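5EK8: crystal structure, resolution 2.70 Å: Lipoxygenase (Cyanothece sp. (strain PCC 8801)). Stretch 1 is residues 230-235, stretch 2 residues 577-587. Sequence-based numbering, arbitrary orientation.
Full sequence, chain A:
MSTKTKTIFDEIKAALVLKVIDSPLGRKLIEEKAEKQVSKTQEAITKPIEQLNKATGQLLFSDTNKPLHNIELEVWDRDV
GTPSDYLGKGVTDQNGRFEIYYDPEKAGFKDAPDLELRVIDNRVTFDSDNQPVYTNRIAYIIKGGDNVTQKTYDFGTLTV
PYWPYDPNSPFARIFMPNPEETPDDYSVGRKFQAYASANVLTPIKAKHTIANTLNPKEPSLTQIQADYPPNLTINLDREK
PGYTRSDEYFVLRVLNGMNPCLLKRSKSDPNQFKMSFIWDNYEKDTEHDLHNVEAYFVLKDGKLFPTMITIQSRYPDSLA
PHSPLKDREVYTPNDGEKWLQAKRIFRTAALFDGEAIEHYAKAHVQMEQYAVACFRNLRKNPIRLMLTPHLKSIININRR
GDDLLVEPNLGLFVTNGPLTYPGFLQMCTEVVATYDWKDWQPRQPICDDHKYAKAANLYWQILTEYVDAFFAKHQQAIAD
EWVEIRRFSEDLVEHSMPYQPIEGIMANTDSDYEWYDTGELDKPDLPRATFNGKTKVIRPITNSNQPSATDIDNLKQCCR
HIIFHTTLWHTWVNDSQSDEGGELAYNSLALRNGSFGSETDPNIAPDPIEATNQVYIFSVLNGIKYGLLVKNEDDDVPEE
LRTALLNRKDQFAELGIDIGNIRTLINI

Stretch 1 (230-235) PNLTIN
Stretch 2, residues 577-587: QSDEGGELAYN

The start of a helix is docked against a helix end and the loop after it, through two side-chain hydrogen bonds and a small set of close-packed contacts that together bury 391 Å². The partners lie at least 346 residues apart in one chain.

In stretch 1, P230 and N231 are extended (phi/psi -72/163 and -114/-172). L232 to N235 are helical, near -60/-46, and the helix continues beyond them. Stretch 2 opens in a helix, with Q577 to D579 near -65/-42 to -63/-28 and E580 at -99/-36; G581 is -126/11, G582 -71/-26 and E583 -108/114. L584 to Y586 return to helical angles without regular helical bonding, and N587 is extended again. The register is set by CA distances of 5.4 Å for N231 to G582 and 4.9 Å for L232 to D579.

N231 is the centre of the contact. It is buried, points toward stretch 2, and has chi1 78° (p) and chi2 -45°. Its amide has two ends and uses both. N231 OD1 caps the helix by accepting from I234 N at 3.1 Å. N231 ND2 donates across to S578 O at 2.8 Å and, within its own stretch, to T233 OG1 at 2.9 Å. S578 O also accepts from G582 N at 2.8 Å, so this carbonyl serves its own stretch and the neighbouring one.

T233, I234, G582 and Y586 are buried too; L232, S578, D579 and E583 are partly exposed. G582 suits the close approach. An ideal CB here would point toward stretch 1 and lie 2.6 Å from N231 CB, a clash.

T233 (chi1 54°, p) points toward stretch 2 and uses both branches: a hydroxyl for the carboxylate and a methyl for the ring face. T233 OG1 donates to E583 OE1 at 2.7 Å, so the hydroxyl accepts from N231 and donates to E583. T233 CG2 lies over one face of the Y586 ring, 4.0 Å from the ring centroid and 24° off the normal, a CH-pi contact. Y586 points toward stretch 1, with chi1 173° (t) and chi2 74°.

E583 points toward stretch 1 and is extended, with chi1 176° (t), chi2 -177° (t) and chi3 30°, which carries its carboxylate to T233. Along the way, E583 CB is 3.4 Å from N231 OD1. E583 CD is 3.4 Å from I234 CG1; I234, an apolar chain packed against E583, is m,t and starts out sideways. The backbone beyond is held by E583 O, which accepts from Y586 N at 3.0 Å and N587 N at 3.1 Å.

L232 points toward stretch 2 and brings L232 CB within 3.6 Å of D579 OD1; its rotamer is t,p. D579 is sideways, with chi1 -60° (m) and chi2 -10°. No salt bridge is involved; polar bonds and packing make the joint.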

# COMPACT_ATOMS: atom_id res chain seq x y z
N PRO A 230 -14.29 17.50 13.66
CA PRO A 230 -15.06 16.31 14.04
C PRO A 230 -14.96 15.20 13.00
O PRO A 230 -14.56 15.47 11.86
CB PRO A 230 -16.49 16.83 14.14
CG PRO A 230 -16.53 17.98 13.19
CD PRO A 230 -15.17 18.62 13.29
N ASN A 231 -15.31 13.98 13.38
CA ASN A 231 -15.33 12.86 12.45
C ASN A 231 -16.75 12.38 12.26
O ASN A 231 -17.69 13.00 12.76
CB ASN A 231 -14.45 11.71 12.93
CG ASN A 231 -15.12 10.89 14.02
OD1 ASN A 231 -15.71 11.43 14.95
ND2 ASN A 231 -15.04 9.56 13.89
N LEU A 232 -16.91 11.26 11.56
CA LEU A 232 -18.24 10.76 11.24
C LEU A 232 -19.08 10.47 12.48
O LEU A 232 -20.25 10.86 12.56
CB LEU A 232 -18.15 9.51 10.37
CG LEU A 232 -19.49 8.83 10.08
CD1 LEU A 232 -20.42 9.78 9.34
CD2 LEU A 232 -19.29 7.51 9.32
N THR A 233 -18.48 9.79 13.46
CA THR A 233 -19.22 9.37 14.65
C THR A 233 -19.62 10.56 15.52
O THR A 233 -20.72 10.60 16.07
CB THR A 233 -18.42 8.34 15.49
OG1 THR A 233 -17.12 8.87 15.81
CG2 THR A 233 -18.26 7.06 14.72
N ILE A 234 -18.73 11.54 15.63
CA ILE A 234 -19.04 12.77 16.36
C ILE A 234 -20.24 13.48 15.72
O ILE A 234 -21.19 13.83 16.42
CB ILE A 234 -17.84 13.73 16.41
CG1 ILE A 234 -16.76 13.15 17.33
CG2 ILE A 234 -18.27 15.10 16.92
CD1 ILE A 234 -15.45 13.91 17.30
N ASN A 235 -20.20 13.67 14.40
CA ASN A 235 -21.30 14.29 13.67
C ASN A 235 -22.62 13.54 13.87
O ASN A 235 -23.66 14.14 14.18
CB ASN A 235 -20.98 14.36 12.17
CG ASN A 235 -19.78 15.23 11.86
OD1 ASN A 235 -19.46 16.16 12.61
ND2 ASN A 235 -19.11 14.95 10.75
N GLN A 577 -10.53 5.43 8.01
CA GLN A 577 -9.75 5.59 9.24
C GLN A 577 -10.34 6.67 10.15
O GLN A 577 -10.41 6.49 11.36
CB GLN A 577 -8.29 5.90 8.90
CG GLN A 577 -7.48 4.69 8.48
CD GLN A 577 -6.06 5.04 8.06
OE1 GLN A 577 -5.86 5.81 7.12
NE2 GLN A 577 -5.08 4.48 8.74
N SER A 578 -10.77 7.79 9.57
CA SER A 578 -11.40 8.83 10.37
C SER A 578 -12.74 8.38 10.91
O SER A 578 -13.07 8.64 12.07
CB SER A 578 -11.58 10.11 9.55
OG SER A 578 -10.66 11.09 9.97
N ASP A 579 -13.51 7.70 10.06
CA ASP A 579 -14.86 7.28 10.42
C ASP A 579 -14.87 6.30 11.59
O ASP A 579 -15.83 6.24 12.35
CB ASP A 579 -15.56 6.63 9.22
CG ASP A 579 -15.68 7.58 8.05
OD1 ASP A 579 -15.41 8.79 8.23
OD2 ASP A 579 -16.06 7.12 6.95
N GLU A 580 -13.79 5.54 11.73
CA GLU A 580 -13.73 4.54 12.78
C GLU A 580 -12.94 5.03 13.99
O GLU A 580 -13.29 4.72 15.13
CB GLU A 580 -13.11 3.24 12.26
CG GLU A 580 -13.90 2.01 12.63
CD GLU A 580 -15.24 1.93 11.91
OE1 GLU A 580 -15.27 2.16 10.68
OE2 GLU A 580 -16.26 1.66 12.58
N GLY A 581 -11.89 5.81 13.75
CA GLY A 581 -10.98 6.16 14.82
C GLY A 581 -10.71 7.63 15.04
O GLY A 581 -9.80 7.98 15.78
N GLY A 582 -11.50 8.49 14.40
CA GLY A 582 -11.35 9.92 14.55
C GLY A 582 -11.77 10.44 15.92
O GLY A 582 -11.29 11.47 16.38
N GLU A 583 -12.68 9.71 16.57
CA GLU A 583 -13.19 10.10 17.88
C GLU A 583 -12.66 9.19 18.99
O GLU A 583 -12.98 8.00 19.04
CB GLU A 583 -14.71 10.09 17.88
CG GLU A 583 -15.33 10.38 19.24
CD GLU A 583 -16.84 10.30 19.23
OE1 GLU A 583 -17.39 9.52 18.42
OE2 GLU A 583 -17.48 11.04 20.02
N LEU A 584 -11.85 9.77 19.87
CA LEU A 584 -11.14 9.05 20.92
C LEU A 584 -12.04 8.28 21.87
O LEU A 584 -11.73 7.16 22.27
CB LEU A 584 -10.28 10.03 21.72
CG LEU A 584 -9.27 10.82 20.89
CD1 LEU A 584 -8.92 12.15 21.55
CD2 LEU A 584 -8.01 9.99 20.67
N ALA A 585 -13.17 8.88 22.23
CA ALA A 585 -14.08 8.23 23.17
C ALA A 585 -14.67 6.94 22.59
O ALA A 585 -15.06 6.03 23.32
CB ALA A 585 -15.20 9.19 23.56
N TYR A 586 -14.72 6.88 21.26
CA TYR A 586 -15.39 5.81 20.56
C TYR A 586 -14.43 4.69 20.15
O TYR A 586 -14.81 3.52 20.08
CB TYR A 586 -16.11 6.37 19.33
CG TYR A 586 -16.71 5.34 18.41
CD1 TYR A 586 -17.88 4.67 18.76
CD2 TYR A 586 -16.13 5.04 17.19
CE1 TYR A 586 -18.43 3.72 17.92
CE2 TYR A 586 -16.68 4.10 16.34
CZ TYR A 586 -17.84 3.45 16.71
OH TYR A 586 -18.38 2.50 15.86
N ASN A 587 -13.19 5.07 19.89
CA ASN A 587 -12.22 4.11 19.40
C ASN A 587 -10.77 4.55 19.55
O ASN A 587 -10.47 5.74 19.58
CB ASN A 587 -12.50 3.79 17.93
CG ASN A 587 -12.32 2.32 17.61
OD1 ASN A 587 -11.72 1.58 18.40
ND2 ASN A 587 -12.83 1.89 16.46